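PDB 4MC3: (2Z,6E)-hedycaryol synthase from Kitasatospora setae, which catalyses the magnesium-dependent 1,11-cyclisation of (2E,6E)-farnesyl diphosphate with water to (2Z,6E)-hedycaryol, releasing diphosphate. Local coordinates for residues A[125-130]-A[136-141]; A[75-80]-A[120-125]. All coordinates share one frame; numbering follows the deposited sequence.

Contact 1: residues A[125-130]-A[136-141]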
# COMPACT_ATOMS: atom_id res chain seq x y z
N ALA A 125 10.55 4.37 16.68
CA ALA A 125 10.91 5.78 16.69
C ALA A 125 10.12 6.51 15.57
O ALA A 125 9.65 7.64 15.71
CB ALA A 125 12.44 5.99 16.59
N LEU A 126 10.04 5.86 14.42
CA LEU A 126 9.37 6.42 13.25
C LEU A 126 7.88 6.58 13.59
O LEU A 126 7.25 7.59 13.27
CB LEU A 126 9.56 5.59 12.00
CG LEU A 126 8.92 6.16 10.73
CD1 LEU A 126 9.46 7.55 10.39
CD2 LEU A 126 9.14 5.22 9.56
N TRP A 127 7.30 5.60 14.25
CA TRP A 127 5.90 5.73 14.70
C TRP A 127 5.72 6.85 15.69
O TRP A 127 4.76 7.61 15.56
CB TRP A 127 5.33 4.38 15.20
CG TRP A 127 3.92 4.51 15.71
CD1 TRP A 127 3.50 4.27 16.98
CD2 TRP A 127 2.79 5.01 14.99
NE1 TRP A 127 2.15 4.56 17.06
CE2 TRP A 127 1.72 5.06 15.87
CE3 TRP A 127 2.60 5.47 13.70
CZ2 TRP A 127 0.46 5.50 15.47
CZ3 TRP A 127 1.35 5.91 13.30
CH2 TRP A 127 0.31 5.95 14.21
N GLN A 128 6.62 6.99 16.66
CA GLN A 128 6.52 8.13 17.57
C GLN A 128 6.47 9.46 16.82
O GLN A 128 5.62 10.35 17.14
CB GLN A 128 7.66 8.13 18.62
CG GLN A 128 7.49 9.24 19.70
CD GLN A 128 7.96 10.66 19.32
OE1 GLN A 128 8.70 10.90 18.33
NE2 GLN A 128 7.53 11.63 20.13
N GLU A 129 7.35 9.64 15.85
CA GLU A 129 7.41 10.87 15.05
C GLU A 129 6.13 11.08 14.22
O GLU A 129 5.61 12.17 14.10
CB GLU A 129 8.65 10.87 14.16
CG GLU A 129 8.70 12.00 13.12
CD GLU A 129 9.89 11.97 12.15
OE1 GLU A 129 10.73 11.02 12.17
OE2 GLU A 129 9.99 12.93 11.33
N THR A 130 5.64 10.00 13.64
CA THR A 130 4.47 10.06 12.78
C THR A 130 3.19 10.37 13.57
O THR A 130 2.32 11.15 13.11
CB THR A 130 4.39 8.72 12.01
OG1 THR A 130 5.59 8.53 11.21
CG2 THR A 130 3.21 8.73 11.05
N ALA A 136 -6.06 11.12 16.86
CA ALA A 136 -6.18 9.74 17.32
C ALA A 136 -6.94 8.83 16.29
O ALA A 136 -6.58 7.67 16.12
CB ALA A 136 -6.87 9.71 18.68
N THR A 137 -8.00 9.32 15.66
CA THR A 137 -8.78 8.48 14.74
C THR A 137 -7.88 8.06 13.58
O THR A 137 -7.92 6.90 13.11
CB THR A 137 -10.07 9.17 14.28
OG1 THR A 137 -10.92 9.47 15.45
CG2 THR A 137 -10.92 8.33 13.37
N TRP A 138 -7.10 9.01 13.09
CA TRP A 138 -6.12 8.70 12.01
C TRP A 138 -5.08 7.69 12.46
O TRP A 138 -4.78 6.74 11.80
CB TRP A 138 -5.46 9.97 11.50
CG TRP A 138 -4.48 9.67 10.40
CD1 TRP A 138 -4.79 9.58 9.07
CD2 TRP A 138 -3.10 9.40 10.52
NE1 TRP A 138 -3.68 9.21 8.36
CE2 TRP A 138 -2.62 9.10 9.22
CE3 TRP A 138 -2.21 9.30 11.60
CZ2 TRP A 138 -1.32 8.73 8.99
CZ3 TRP A 138 -0.90 8.91 11.37
CH2 TRP A 138 -0.46 8.61 10.03
N CYS A 139 -4.53 7.89 13.66
CA CYS A 139 -3.50 7.01 14.20
C CYS A 139 -4.04 5.59 14.28
O CYS A 139 -3.37 4.64 13.92
CB CYS A 139 -2.96 7.49 15.55
SG CYS A 139 -2.05 9.04 15.52
N ASP A 140 -5.26 5.46 14.78
CA ASP A 140 -5.86 4.14 14.93
C ASP A 140 -6.05 3.47 13.53
O ASP A 140 -5.88 2.25 13.37
CB ASP A 140 -7.20 4.24 15.62
CG ASP A 140 -7.08 4.49 17.10
OD1 ASP A 140 -6.00 4.35 17.68
OD2 ASP A 140 -8.14 4.78 17.70
N ALA A 141 -6.44 4.26 12.52
CA ALA A 141 -6.66 3.74 11.16
C ALA A 141 -5.34 3.27 10.58
O ALA A 141 -5.24 2.16 10.06
CB ALA A 141 -7.27 4.80 10.28

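Contact 2: residues A[75-80]-A[120-125]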
# COMPACT_ATOMS: atom_id res chain seq x y z
N ILE A 75 8.46 3.69 3.50
CA ILE A 75 8.76 2.73 2.41
C ILE A 75 10.14 2.09 2.58
O ILE A 75 10.29 0.88 2.44
CB ILE A 75 8.59 3.39 1.04
CG1 ILE A 75 7.11 3.76 0.79
CG2 ILE A 75 9.14 2.48 -0.03
CD1 ILE A 75 6.89 4.50 -0.53
N ALA A 76 11.14 2.88 2.94
CA ALA A 76 12.47 2.32 3.16
C ALA A 76 12.47 1.33 4.31
O ALA A 76 13.09 0.26 4.22
CB ALA A 76 13.46 3.43 3.45
N LEU A 77 11.81 1.68 5.40
CA LEU A 77 11.70 0.76 6.53
C LEU A 77 11.02 -0.54 6.13
O LEU A 77 11.47 -1.61 6.55
CB LEU A 77 11.02 1.44 7.68
CG LEU A 77 10.82 0.60 8.93
CD1 LEU A 77 12.10 0.20 9.62
CD2 LEU A 77 9.90 1.38 9.86
N THR A 78 9.91 -0.44 5.40
CA THR A 78 9.19 -1.66 5.01
C THR A 78 10.00 -2.53 4.04
O THR A 78 9.94 -3.77 4.14
CB THR A 78 7.74 -1.38 4.54
OG1 THR A 78 7.76 -0.60 3.38
CG2 THR A 78 6.99 -0.66 5.57
N PHE A 79 10.81 -1.90 3.18
CA PHE A 79 11.73 -2.66 2.35
C PHE A 79 12.69 -3.45 3.19
O PHE A 79 12.93 -4.65 2.92
CB PHE A 79 12.55 -1.80 1.37
CG PHE A 79 13.68 -2.59 0.75
CD1 PHE A 79 14.99 -2.45 1.20
CD2 PHE A 79 13.40 -3.63 -0.15
CE1 PHE A 79 16.00 -3.23 0.69
CE2 PHE A 79 14.41 -4.42 -0.65
CZ PHE A 79 15.72 -4.22 -0.23
N ARG A 80 13.24 -2.81 4.22
CA ARG A 80 14.21 -3.49 5.10
C ARG A 80 13.54 -4.61 5.89
O ARG A 80 14.10 -5.69 5.99
CB ARG A 80 14.89 -2.50 6.01
CG ARG A 80 15.95 -3.11 6.94
CD ARG A 80 17.05 -3.86 6.18
NE ARG A 80 18.13 -4.16 7.11
CZ ARG A 80 19.19 -4.92 6.84
NH1 ARG A 80 19.36 -5.49 5.65
NH2 ARG A 80 20.09 -5.11 7.79
N ALA A 120 13.31 -2.95 14.39
CA ALA A 120 12.21 -2.70 15.33
C ALA A 120 12.34 -1.38 16.07
O ALA A 120 11.35 -0.68 16.29
CB ALA A 120 12.08 -3.85 16.30
N ARG A 121 13.56 -1.06 16.47
CA ARG A 121 13.80 0.22 17.13
C ARG A 121 13.49 1.37 16.17
O ARG A 121 12.92 2.40 16.61
CB ARG A 121 15.22 0.24 17.69
CG ARG A 121 15.43 -0.73 18.86
CD ARG A 121 16.69 -0.41 19.67
NE ARG A 121 16.53 -0.75 21.09
CZ ARG A 121 17.33 -0.32 22.08
NH1 ARG A 121 18.38 0.46 21.84
NH2 ARG A 121 17.07 -0.69 23.33
N ALA A 122 13.88 1.25 14.91
CA ALA A 122 13.55 2.25 13.91
C ALA A 122 12.04 2.40 13.74
O ALA A 122 11.54 3.54 13.63
CB ALA A 122 14.19 1.98 12.59
N LEU A 123 11.31 1.28 13.74
CA LEU A 123 9.85 1.36 13.61
C LEU A 123 9.25 2.10 14.78
O LEU A 123 8.36 2.97 14.61
CB LEU A 123 9.23 -0.05 13.47
CG LEU A 123 7.71 -0.11 13.44
CD1 LEU A 123 7.14 0.68 12.28
CD2 LEU A 123 7.23 -1.56 13.32
N GLY A 124 9.67 1.80 15.99
CA GLY A 124 9.07 2.45 17.13
C GLY A 124 9.35 3.94 17.11
O GLY A 124 8.48 4.71 17.46
N ALA A 125 10.55 4.37 16.68
CA ALA A 125 10.91 5.78 16.69
C ALA A 125 10.12 6.51 15.57
O ALA A 125 9.65 7.64 15.71
CB ALA A 125 12.44 5.99 16.59

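Contact 1: residues A[125-130]-A[136-141]
W127, T130, W138 and C139 meet across a helical hairpin of the all-helical class I terpene synthase fold, where helix 118-131 is followed, after a short connection, by helix 136-160. The local axes run 150° apart in direction and 12.1 Å from each other, a gap spanned by two indoles. With chi1 at 178°, the indole of W127 swings away from its own backbone N and its six-membered ring reaches the next helix; there W127 CH2 lies 3.9 Å from C139 CB, which sits at the ring edge, almost level with the ring. C139 SG makes an oblique sulfur-aromatic contact, 5.1 Å from the centroid of the six-membered ring of W127. The two indoles come closest where W127 CZ3 lies 4.2 Å from W138 CZ3. T130 CG2 meets the edge of the W138 ring at W138 CH2, 3.8 Å away. Behind that methyl, T130 OG1 bonds to L126 O at 2.8 Å from above the carbonyl plane, and also takes the indole N-H of W74. With a valine in place of T130, W74 NE1 would probably lose its acceptor and L126 O its second donor. Farther out, F142 meets both indoles, its ring nearly parallel to that of W127, and F195 packs edge-to-face with W138, whose NE1 bonds to D186 O.

Contact 2: residues A[75-80]-A[120-125]
F79 N donates to I75 O at 2.9 Å, part of the regular helical turn that presents L77 to L123 and A122. The next such bond, R80 N to A76 O, continues the ladder, so the backbone around L77 is held in place while its side chain makes the contact. No hydrogen bond crosses between the segments; their union is wholly apolar and small, with 120 Å² buried over both sides. L77 points its CB toward helix 118-131, and its CG stands anti to the backbone N (chi1 179°), extending the isobutyl group outward so that its two methyls divide the work. L77 CD1 meets the A122 methyl, A122 CB, at 4.0 Å. On the other branch, L77 CD2 approaches L123 CD1 at 3.7 Å. L77 CD2 also lies 3.8 Å from L123 CA, which shows that this branch reaches the backbone of the other helix as well as its side chain. The two leucine side chains cross at about a right angle, and the 7.3 Å between L77 CA and L123 CA fits this close approach. Around the three residues, W31 and L37 touch L77, N35 touches A122, and L104 and T107 of helix 95-107 touch L123. T78, the next residue after L77, belongs to the nerolidol pocket, and helix 65-84 carries the first aspartates of the DDXXXE motif. The contact therefore joins a pocket-lining, motif-bearing helix to the neighbouring helix 118-131, as in the helical bundle of class I terpene synthases.

How the contacts relate
Helix 118-131 serves both contacts and A125 belongs to both, contact 2 using its earlier turns and contact 1 its later ones. The centres lie 14 Å apart, yet packing is continuous: L77 CD2 is 3.9 Å from L126 CD2, so the methyl that meets L123 also meets a residue one turn farther along. W74 adds a second bridge, since its side chain touches L126 and W127 while it sits one turn before T78 on helix 65-84. Contact 2 is nearer the chemistry: I75 and T78 touch the bound nerolidol, and the L123 side chain lies about 9 Å from that of F149, which matters for cation stabilisation at C-11. Contact 1 holds no residue of the nerolidol pocket or the metal-binding motifs and is plain helix packing.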